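Local coordinates for methylmalonyl-CoA carboxyltransferase 12S subunit (Propionibacterium freudenreichii, PDB 1ON3) that transfers the carboxyl group of methylmalonyl-CoA to the biotin of the 1.3S subunit, yielding propanoyl-CoA, as the hexameric core of transcarboxylase, at the interface of chains A and B and the interface of chains A and C. Sequence-based numbering; all coordinates share one arbitrary frame. Chains: chain A/B/C, Methylmalonyl-CoA carboxyltransferase 12S subunit.

Chain A meets two neighbours of the homohexamer: chain B at contacts 1 and 3, whose C-alpha centres lie about 30 Å apart, and chain C at contacts 2 and 4, with C-alpha centres about 29 Å apart. The A–C interface is two-fold symmetric and its contacts share helix 384-397, used from chain A in contact 2 and from chain C in contact 4. The A–B interface is not an exact two-fold. Helix 113-129 serves both interfaces, from chain B in contact 3 and from chain A in contact 4. Contacts 1 and 4 are farthest apart, their C-alpha centres about 49 Å from each other, so chain A touches its two neighbours at well-separated places.

Contact 1: the interface of chains A and B. Residues chain A 284, 432-433; chain B 10-12, 15.
A:Ile284 and the A:Pro432–A:Ser433 pair, all in loops, face chain B where the extended backbone of B:Thr11 leads into helix 12-27, whose first turn carries B:Met12 and B:Arg15. In this part of the A–B interface of the homohexamer, the start of chain B's N-terminal helix packs on loops of chain A. B:Met12 sends CG anti to its backbone N (chi1 -172°) and then bends at the next two torsions, bringing its thioether and methyl between the two loops. Its SD lies 3.9 Å from A:Pro432 CD, the two side chains crossing at about a right angle, while the methyl CE rests 3.7 Å from A:Ile284 CD1 and also meets the CB of A:Ser433. A flexible, unbranched methionine suits such a bent path, and the rigid proline ring gives it a firm wall. A:Ile284 turns its two branches to different partners: CD1 to the methionine, CG2 to the guanidinium of B:Arg15, with NH2 3.5 Å away. B:Arg15 is extended from CG to NE and runs past A:Ile284 in the opposite direction, its CB packing on A:Pro432 CB at 3.8 Å. At its tip NH1 donates to the carbonyl A:Pro432 O at 3.1 Å, the oxygen lying in the guanidinium plane and the donor tilted 29° from the carbonyl plane.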
loop_
_atom_site.group_PDB
_atom_site.type_symbol
_atom_site.label_atom_id
_atom_site.label_comp_id
_atom_site.label_asym_id
_atom_site.label_seq_id
_atom_site.Cartn_x
_atom_site.Cartn_y
_atom_site.Cartn_z
ATOM N N ILE A 284 -26.930 -7.337 46.175
ATOM C CA ILE A 284 -27.467 -8.523 45.513
ATOM C C ILE A 284 -28.932 -8.240 45.177
ATOM O O ILE A 284 -29.533 -8.896 44.325
ATOM C CB ILE A 284 -27.360 -9.780 46.430
ATOM C CG1 ILE A 284 -25.896 -10.205 46.560
ATOM C CG2 ILE A 284 -28.185 -10.927 45.870
ATOM C CD1 ILE A 284 -25.216 -10.491 45.225
ATOM N N PRO A 432 -20.599 -12.588 40.018
ATOM C CA PRO A 432 -21.587 -13.609 40.412
ATOM C C PRO A 432 -23.015 -13.068 40.449
ATOM O O PRO A 432 -23.982 -13.824 40.559
ATOM C CB PRO A 432 -21.105 -14.048 41.798
ATOM C CG PRO A 432 -19.613 -13.749 41.767
ATOM C CD PRO A 432 -19.592 -12.399 41.072
ATOM N N SER A 433 -23.136 -11.750 40.367
ATOM C CA SER A 433 -24.432 -11.076 40.379
ATOM C C SER A 433 -24.863 -10.605 38.990
ATOM O O SER A 433 -25.860 -9.889 38.843
ATOM C CB SER A 433 -24.368 -9.874 41.324
ATOM O OG SER A 433 -23.250 -9.049 41.028
ATOM N N SER B 10 -27.384 -16.357 48.870
ATOM C CA SER B 10 -27.993 -15.078 49.209
ATOM C C SER B 10 -27.050 -13.878 49.240
ATOM O O SER B 10 -27.450 -12.767 48.881
ATOM C CB SER B 10 -28.721 -15.200 50.554
ATOM O OG SER B 10 -27.891 -15.813 51.527
ATOM N N THR B 11 -25.812 -14.085 49.677
ATOM C CA THR B 11 -24.851 -12.989 49.735
ATOM C C THR B 11 -23.765 -13.146 48.674
ATOM O O THR B 11 -23.520 -14.243 48.172
ATOM C CB THR B 11 -24.164 -12.906 51.113
ATOM O OG1 THR B 11 -23.367 -14.078 51.326
ATOM C CG2 THR B 11 -25.205 -12.803 52.217
ATOM N N MET B 12 -23.113 -12.040 48.336
ATOM C CA MET B 12 -22.052 -12.079 47.344
ATOM C C MET B 12 -20.962 -13.039 47.821
ATOM O O MET B 12 -20.420 -13.813 47.032
ATOM C CB MET B 12 -21.476 -10.675 47.132
ATOM C CG MET B 12 -20.491 -10.559 45.965
ATOM S SD MET B 12 -21.229 -10.908 44.336
ATOM C CE MET B 12 -21.968 -9.327 43.965
ATOM N N ARG B 15 -22.029 -16.470 47.140
ATOM C CA ARG B 15 -21.961 -16.756 45.710
ATOM C C ARG B 15 -20.518 -16.964 45.267
ATOM O O ARG B 15 -20.249 -17.733 44.341
ATOM C CB ARG B 15 -22.598 -15.625 44.904
ATOM C CG ARG B 15 -24.094 -15.498 45.129
ATOM C CD ARG B 15 -24.732 -14.637 44.067
ATOM N NE ARG B 15 -26.143 -14.410 44.340
ATOM C CZ ARG B 15 -27.012 -13.956 43.445
ATOM N NH1 ARG B 15 -26.612 -13.686 42.207
ATOM N NH2 ARG B 15 -28.279 -13.774 43.786
#

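Contact 2: the interface of chains A and C. Residues chain A 373, 384-386, 388-389; chain C 183-184, 187, 202.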
loop_
_atom_site.group_PDB
_atom_site.type_symbol
_atom_site.label_atom_id
_atom_site.label_comp_id
_atom_site.label_asym_id
_atom_site.label_seq_id
_atom_site.Cartn_x
_atom_site.Cartn_y
_atom_site.Cartn_z
ATOM N N PHE A 373 -33.067 0.656 28.107
ATOM C CA PHE A 373 -33.135 2.078 27.807
ATOM C C PHE A 373 -34.288 2.714 28.595
ATOM O O PHE A 373 -35.231 2.023 28.985
ATOM C CB PHE A 373 -33.323 2.301 26.305
ATOM C CG PHE A 373 -32.061 2.076 25.512
ATOM C CD1 PHE A 373 -31.709 0.800 25.093
ATOM C CD2 PHE A 373 -31.179 3.131 25.276
ATOM C CE1 PHE A 373 -30.490 0.571 24.456
ATOM C CE2 PHE A 373 -29.953 2.912 24.638
ATOM C CZ PHE A 373 -29.613 1.633 24.233
ATOM N N ILE A 384 -34.506 8.071 20.172
ATOM C CA ILE A 384 -33.608 7.179 20.890
ATOM C C ILE A 384 -33.120 6.094 19.935
ATOM O O ILE A 384 -32.038 5.541 20.120
ATOM C CB ILE A 384 -34.304 6.509 22.114
ATOM C CG1 ILE A 384 -33.329 5.560 22.824
ATOM C CG2 ILE A 384 -35.548 5.735 21.674
ATOM C CD1 ILE A 384 -32.110 6.258 23.417
ATOM N N ILE A 385 -33.916 5.790 18.909
ATOM C CA ILE A 385 -33.517 4.761 17.958
ATOM C C ILE A 385 -32.215 5.174 17.278
ATOM O O ILE A 385 -31.265 4.406 17.255
ATOM C CB ILE A 385 -34.614 4.499 16.887
ATOM C CG1 ILE A 385 -35.767 3.701 17.512
ATOM C CG2 ILE A 385 -34.031 3.727 15.700
ATOM C CD1 ILE A 385 -36.935 3.436 16.567
ATOM N N ARG A 386 -32.152 6.387 16.746
ATOM C CA ARG A 386 -30.923 6.806 16.085
ATOM C C ARG A 386 -29.815 7.243 17.046
ATOM O O ARG A 386 -28.636 7.217 16.675
ATOM C CB ARG A 386 -31.203 7.916 15.068
ATOM C CG ARG A 386 -31.803 9.169 15.664
ATOM C CD ARG A 386 -32.416 10.037 14.571
ATOM N NE ARG A 386 -33.191 11.136 15.135
ATOM C CZ ARG A 386 -32.675 12.297 15.518
ATOM N NH1 ARG A 386 -31.371 12.521 15.392
ATOM N NH2 ARG A 386 -33.463 13.229 16.041
ATOM N N GLY A 388 -29.331 5.860 20.301
ATOM C CA GLY A 388 -28.798 4.672 20.942
ATOM C C GLY A 388 -27.920 3.915 19.953
ATOM O O GLY A 388 -26.949 3.242 20.333
ATOM N N ALA A 389 -28.262 4.031 18.674
ATOM C CA ALA A 389 -27.503 3.354 17.626
ATOM C C ALA A 389 -26.040 3.793 17.635
ATOM O O ALA A 389 -25.156 3.004 17.296
ATOM C CB ALA A 389 -28.128 3.638 16.254
ATOM N N SER C 183 -34.980 -2.605 16.431
ATOM C CA SER C 183 -34.998 -1.351 15.697
ATOM C C SER C 183 -33.620 -0.734 15.458
ATOM O O SER C 183 -33.454 0.111 14.571
ATOM C CB SER C 183 -35.868 -0.328 16.444
ATOM O OG SER C 183 -37.121 -0.880 16.809
ATOM N N TYR C 184 -32.635 -1.118 16.258
ATOM C CA TYR C 184 -31.308 -0.548 16.062
ATOM C C TYR C 184 -30.682 -1.018 14.742
ATOM O O TYR C 184 -29.797 -0.354 14.205
ATOM C CB TYR C 184 -30.416 -0.881 17.258
ATOM C CG TYR C 184 -30.751 -0.059 18.481
ATOM C CD1 TYR C 184 -30.995 -0.671 19.708
ATOM C CD2 TYR C 184 -30.845 1.337 18.406
ATOM C CE1 TYR C 184 -31.330 0.086 20.845
ATOM C CE2 TYR C 184 -31.178 2.103 19.535
ATOM C CZ TYR C 184 -31.416 1.457 20.751
ATOM O OH TYR C 184 -31.728 2.180 21.879
ATOM N N ALA C 187 -31.698 1.435 12.104
ATOM C CA ALA C 187 -30.987 2.692 12.355
ATOM C C ALA C 187 -29.556 2.642 11.847
ATOM O O ALA C 187 -28.976 3.671 11.496
ATOM C CB ALA C 187 -30.985 3.019 13.853
ATOM N N ILE C 202 -38.147 1.531 20.655
ATOM C CA ILE C 202 -37.222 0.838 21.551
ATOM C C ILE C 202 -37.977 0.230 22.733
ATOM O O ILE C 202 -37.734 -0.915 23.122
ATOM C CB ILE C 202 -36.126 1.808 22.071
ATOM C CG1 ILE C 202 -35.294 2.315 20.890
ATOM C CG2 ILE C 202 -35.227 1.107 23.085
ATOM C CD1 ILE C 202 -34.832 1.215 19.928
#
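The start of helix 384-397 and the loop residue A:Phe373 of chain A meet the short helix 184-188 of chain C, together with C:Ser183 of the 3-10 helix before it and the loop residue C:Ile202. C:Tyr184 and A:Phe373 reach toward each other tip to tip. The phenol OH stands 3.1 Å above the phenylalanine ring plane, over its centre; tyrosine suits this place because its flat ring fits between helix backbone and A:Phe373, whose pi face can accommodate the hydroxyl. Along one edge, the CE2 side, the tyrosine ring has A:Ile384 O and A:Ile385 O in its plane. On the same helix, A:Ile385 spreads its branches: CG1 is anti to the carbonyl carbon (chi1 -75°) and packs on C:Ile202 CD1 at 3.6 Å, which leaves CG2 anti to the backbone N, touching C:Ala187 CB at 3.6 Å. The side chains of C:Ile202 and A:Ile384 cross at about a right angle, CG1 3.5 Å from CG2. Small A:Gly388 and A:Ala389 let the tyrosine ring approach the helix backbone closely, and the small C:Ala187 probably allows the helices to approach. C:Ile202 also belongs to the pocket that holds methylmalonic acid, so this two-fold-related packing probably borders the active-site region of the carboxyltransferase fold.

Contact 3: the interface of chains A and B. Residues chain A 501-502, 505-506; chain B 89, 96-98, 129, 131.
The end of helix 495-505 and the 3-10 turn at A:Tyr506 in chain A press against neighbouring strands 85-92 and 95-102 of chain B, beside B:Thr129 at the end of helix 113-129 and the loop residue B:Thr131. This is part of the homohexamer's A–B interface, which is not an exact two-fold. A:Met505 is the main intruder, hiding 107 Å² against chain B. Its CG lies anti to the backbone N (chi1 171°) and the chain then bends twice, carrying the methyl into a pocket walled by B:His98, B:Pro96 and B:Arg89. The methyl CE meets the imidazole CE1 of B:His98 tip to tip at 3.3 Å and fits tightly against B:Pro96 CB at 3.5 Å. A soft, bendable thioether can fill so irregular a pocket. Farther back, A:Met505 CG packs on B:Arg89 CD at 3.4 Å, the aliphatic stem of the arginine serving as a greasy wall. B:Thr129 contributes its CG2 to the rim of the A:Tyr506 ring, 3.6 Å from CD1. On the chain B side, B:His98 ND1 is hydrogen-bonded to B:Thr131 OG1 at 2.7 Å, which should fix the turn of the imidazole. Its NE2 bonds to a water lying in the ring plane, and that water links B:Arg89 NH1 to the hydroxyl A:Tyr506 OH, 2.6 Å from the water oxygen.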
loop_
_atom_site.group_PDB
_atom_site.type_symbol
_atom_site.label_atom_id
_atom_site.label_comp_id
_atom_site.label_asym_id
_atom_site.label_seq_id
_atom_site.Cartn_x
_atom_site.Cartn_y
_atom_site.Cartn_z
ATOM N N SER A 501 -4.933 -8.182 33.115
ATOM C CA SER A 501 -4.422 -9.305 32.325
ATOM C C SER A 501 -4.905 -9.218 30.873
ATOM O O SER A 501 -4.145 -9.493 29.941
ATOM C CB SER A 501 -4.883 -10.646 32.907
ATOM O OG SER A 501 -4.369 -10.829 34.211
ATOM N N ALA A 502 -6.172 -8.864 30.686
ATOM C CA ALA A 502 -6.719 -8.745 29.332
ATOM C C ALA A 502 -6.049 -7.577 28.598
ATOM O O ALA A 502 -5.650 -7.696 27.438
ATOM C CB ALA A 502 -8.244 -8.542 29.386
ATOM N N MET A 505 -2.567 -8.805 27.558
ATOM C CA MET A 505 -2.539 -9.693 26.402
ATOM C C MET A 505 -3.042 -9.031 25.125
ATOM O O MET A 505 -2.582 -9.360 24.037
ATOM C CB MET A 505 -3.351 -10.967 26.632
ATOM C CG MET A 505 -3.504 -11.811 25.335
ATOM S SD MET A 505 -1.944 -12.216 24.408
ATOM C CE MET A 505 -1.561 -13.820 25.165
ATOM N N TYR A 506 -3.963 -8.085 25.240
ATOM C CA TYR A 506 -4.469 -7.453 24.031
ATOM C C TYR A 506 -3.733 -6.167 23.640
ATOM O O TYR A 506 -4.176 -5.433 22.764
ATOM C CB TYR A 506 -5.988 -7.238 24.153
ATOM C CG TYR A 506 -6.754 -8.540 23.967
ATOM C CD1 TYR A 506 -7.010 -9.046 22.683
ATOM C CD2 TYR A 506 -7.138 -9.311 25.064
ATOM C CE1 TYR A 506 -7.628 -10.299 22.502
ATOM C CE2 TYR A 506 -7.753 -10.572 24.895
ATOM C CZ TYR A 506 -7.990 -11.056 23.612
ATOM O OH TYR A 506 -8.568 -12.300 23.437
ATOM N N ARG B 89 -4.871 -18.321 27.783
ATOM C CA ARG B 89 -3.561 -17.752 27.502
ATOM C C ARG B 89 -2.656 -17.862 28.721
ATOM O O ARG B 89 -3.124 -18.075 29.839
ATOM C CB ARG B 89 -3.711 -16.286 27.082
ATOM C CG ARG B 89 -4.648 -15.495 27.968
ATOM C CD ARG B 89 -4.784 -14.034 27.537
ATOM N NE ARG B 89 -5.779 -13.351 28.359
ATOM C CZ ARG B 89 -7.093 -13.431 28.169
ATOM N NH1 ARG B 89 -7.585 -14.153 27.169
ATOM N NH2 ARG B 89 -7.919 -12.816 29.004
ATOM N N PRO B 96 3.955 -14.052 25.841
ATOM C CA PRO B 96 2.538 -14.424 25.811
ATOM C C PRO B 96 2.258 -15.499 24.770
ATOM O O PRO B 96 2.773 -15.438 23.651
ATOM C CB PRO B 96 1.843 -13.109 25.461
ATOM C CG PRO B 96 2.786 -12.056 26.029
ATOM C CD PRO B 96 4.134 -12.604 25.629
ATOM N N VAL B 97 1.480 -16.509 25.148
ATOM C CA VAL B 97 1.091 -17.559 24.210
ATOM C C VAL B 97 -0.358 -17.934 24.473
ATOM O O VAL B 97 -0.926 -17.577 25.514
ATOM C CB VAL B 97 1.927 -18.867 24.337
ATOM C CG1 VAL B 97 3.412 -18.580 24.120
ATOM C CG2 VAL B 97 1.684 -19.533 25.699
ATOM N N HIS B 98 -0.966 -18.619 23.513
ATOM C CA HIS B 98 -2.334 -19.110 23.686
ATOM C C HIS B 98 -2.196 -20.624 23.616
ATOM O O HIS B 98 -1.345 -21.143 22.892
ATOM C CB HIS B 98 -3.264 -18.603 22.572
ATOM C CG HIS B 98 -3.647 -17.164 22.723
ATOM N ND1 HIS B 98 -2.800 -16.127 22.393
ATOM C CD2 HIS B 98 -4.786 -16.589 23.181
ATOM C CE1 HIS B 98 -3.403 -14.976 22.634
ATOM N NE2 HIS B 98 -4.608 -15.228 23.113
ATOM N N THR B 129 -3.702 -11.239 18.300
ATOM C CA THR B 129 -2.667 -10.644 19.140
ATOM C C THR B 129 -1.248 -10.996 18.682
ATOM O O THR B 129 -0.261 -10.527 19.254
ATOM C CB THR B 129 -2.835 -11.093 20.591
ATOM O OG1 THR B 129 -2.746 -12.520 20.649
ATOM C CG2 THR B 129 -4.200 -10.662 21.121
ATOM N N THR B 131 0.488 -14.029 18.743
ATOM C CA THR B 131 1.282 -14.850 19.656
ATOM C C THR B 131 1.233 -16.305 19.199
ATOM O O THR B 131 0.339 -16.704 18.448
ATOM C CB THR B 131 0.739 -14.836 21.099
ATOM O OG1 THR B 131 -0.502 -15.549 21.136
ATOM C CG2 THR B 131 0.521 -13.424 21.593
HETATM O O HOH W 1 -6.948 -14.039 24.550
#

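Contact 4: the interface of chains A and C. Residues chain A 127, 159, 162-165; chain C 396-397, 513-514, 516.
A:Val162 and A:Phe159, on one side of helix 148-164, form the apolar centre against C:Ser396 at the end of helix 384-397, in this hexamer of the carboxyltransferase family. The valine CG2 and the serine CB touch at 3.6 Å; a serine is small enough to sit against the branched side chain, and its CB also meets A:Phe159 CD2. With CG anti to the backbone N (chi1 -176°), the phenylalanine extends toward chain C, its CE2 near the backbone oxygen of C:Ser396 and its CZ 3.7 Å from C:Arg513 NH1. Ring and guanidinium planes stand 71° apart. A water sits over the centre of the A:Phe159 ring, its oxygen 3.2 Å above the ring plane. The same water bridges A:Phe159 O to C:Ser396 O, with weak links to C:Arg513. Next outward, C:Pro514 lays its CG against the aliphatic stem of A:Lys163, 3.9 Å from CG, the two crossing at about a right angle, so a rigid ring packs on the lysine's methylenes. The rim belongs to C:Lys516, whose long chain, bent at chi3 (72°), delivers its amine to carbonyls at the C-terminal end of helix 148-164 and of A:Ser165 just after it. NZ donates to A:Ser165 O at 2.8 Å, in the carbonyl plane, and to A:Lys163 O at 3.1 Å from above the plane. The amine, probably charged, suits carbonyl oxygens at a helix C-terminus, whose dipole would add to the attraction. A further water joins NZ to A:Val162 O.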
loop_
_atom_site.group_PDB
_atom_site.type_symbol
_atom_site.label_atom_id
_atom_site.label_comp_id
_atom_site.label_asym_id
_atom_site.label_seq_id
_atom_site.Cartn_x
_atom_site.Cartn_y
_atom_site.Cartn_z
ATOM N N LEU A 127 -0.396 19.476 12.904
ATOM C CA LEU A 127 -0.687 18.326 12.051
ATOM C C LEU A 127 0.596 17.798 11.398
ATOM O O LEU A 127 0.885 16.591 11.428
ATOM C CB LEU A 127 -1.676 18.726 10.952
ATOM C CG LEU A 127 -2.031 17.656 9.913
ATOM C CD1 LEU A 127 -2.721 16.479 10.596
ATOM C CD2 LEU A 127 -2.958 18.260 8.849
ATOM N N PHE A 159 -12.545 24.021 8.734
ATOM C CA PHE A 159 -12.025 22.991 7.846
ATOM C C PHE A 159 -10.770 22.377 8.470
ATOM O O PHE A 159 -10.596 21.162 8.434
ATOM C CB PHE A 159 -11.713 23.579 6.463
ATOM C CG PHE A 159 -11.250 22.552 5.455
ATOM C CD1 PHE A 159 -9.894 22.240 5.323
ATOM C CD2 PHE A 159 -12.171 21.875 4.657
ATOM C CE1 PHE A 159 -9.467 21.272 4.410
ATOM C CE2 PHE A 159 -11.750 20.898 3.732
ATOM C CZ PHE A 159 -10.394 20.600 3.612
ATOM N N VAL A 162 -11.408 19.968 11.347
ATOM C CA VAL A 162 -11.810 18.659 10.867
ATOM C C VAL A 162 -10.622 17.917 10.288
ATOM O O VAL A 162 -10.500 16.700 10.462
ATOM C CB VAL A 162 -12.938 18.752 9.804
ATOM C CG1 VAL A 162 -13.335 17.338 9.333
ATOM C CG2 VAL A 162 -14.156 19.454 10.410
ATOM N N LYS A 163 -9.738 18.650 9.627
ATOM C CA LYS A 163 -8.558 18.032 9.025
ATOM C C LYS A 163 -7.705 17.376 10.129
ATOM O O LYS A 163 -7.149 16.291 9.941
ATOM C CB LYS A 163 -7.752 19.092 8.277
ATOM C CG LYS A 163 -6.664 18.550 7.366
ATOM C CD LYS A 163 -5.856 19.705 6.790
ATOM C CE LYS A 163 -4.723 19.207 5.899
ATOM N NZ LYS A 163 -3.885 20.326 5.391
ATOM N N LEU A 164 -7.629 18.035 11.283
ATOM C CA LEU A 164 -6.860 17.527 12.411
ATOM C C LEU A 164 -7.601 16.485 13.235
ATOM O O LEU A 164 -6.970 15.705 13.952
ATOM C CB LEU A 164 -6.441 18.668 13.352
ATOM C CG LEU A 164 -5.124 19.395 13.073
ATOM C CD1 LEU A 164 -5.248 20.205 11.763
ATOM C CD2 LEU A 164 -4.797 20.330 14.249
ATOM N N SER A 165 -8.927 16.467 13.122
ATOM C CA SER A 165 -9.753 15.556 13.905
ATOM C C SER A 165 -9.318 14.103 13.800
ATOM O O SER A 165 -9.270 13.525 12.702
ATOM C CB SER A 165 -11.228 15.689 13.502
ATOM O OG SER A 165 -12.065 14.997 14.410
ATOM N N SER C 396 -16.606 19.221 5.482
ATOM C CA SER C 396 -15.143 19.368 5.555
ATOM C C SER C 396 -14.399 18.062 5.309
ATOM O O SER C 396 -13.272 18.054 4.808
ATOM C CB SER C 396 -14.727 19.914 6.929
ATOM O OG SER C 396 -15.142 21.257 7.110
ATOM N N GLU C 397 -15.033 16.963 5.692
ATOM C CA GLU C 397 -14.461 15.636 5.538
ATOM C C GLU C 397 -14.731 15.043 4.153
ATOM O O GLU C 397 -13.935 14.242 3.650
ATOM C CB GLU C 397 -15.043 14.721 6.608
ATOM C CG GLU C 397 -14.782 13.267 6.395
ATOM C CD GLU C 397 -15.470 12.420 7.434
ATOM O OE1 GLU C 397 -16.723 12.442 7.493
ATOM O OE2 GLU C 397 -14.758 11.738 8.197
ATOM N N ARG C 513 -6.501 13.029 2.046
ATOM C CA ARG C 513 -6.904 13.298 3.428
ATOM C C ARG C 513 -5.883 12.665 4.371
ATOM O O ARG C 513 -5.332 11.600 4.074
ATOM C CB ARG C 513 -8.289 12.713 3.714
ATOM C CG ARG C 513 -9.415 13.406 2.973
ATOM C CD ARG C 513 -9.520 14.863 3.398
ATOM N NE ARG C 513 -10.012 14.988 4.767
ATOM C CZ ARG C 513 -10.008 16.122 5.462
ATOM N NH1 ARG C 513 -9.531 17.241 4.921
ATOM N NH2 ARG C 513 -10.492 16.138 6.694
ATOM N N PRO C 514 -5.599 13.318 5.511
ATOM C CA PRO C 514 -4.632 12.780 6.475
ATOM C C PRO C 514 -5.032 11.367 6.924
ATOM O O PRO C 514 -6.222 11.062 7.011
ATOM C CB PRO C 514 -4.698 13.789 7.628
ATOM C CG PRO C 514 -5.068 15.066 6.944
ATOM C CD PRO C 514 -6.121 14.624 5.959
ATOM N N LYS C 516 -5.967 8.416 9.264
ATOM C CA LYS C 516 -6.630 8.351 10.565
ATOM C C LYS C 516 -7.610 7.190 10.522
ATOM O O LYS C 516 -8.058 6.801 9.438
ATOM C CB LYS C 516 -7.395 9.658 10.829
ATOM C CG LYS C 516 -8.542 9.923 9.842
ATOM C CD LYS C 516 -9.250 11.275 10.122
ATOM C CE LYS C 516 -8.354 12.446 9.729
ATOM N NZ LYS C 516 -8.992 13.777 9.943
HETATM O O HOH W 2 -11.156 19.047 6.530
HETATM O O HOH W 3 -11.781 14.134 9.975
#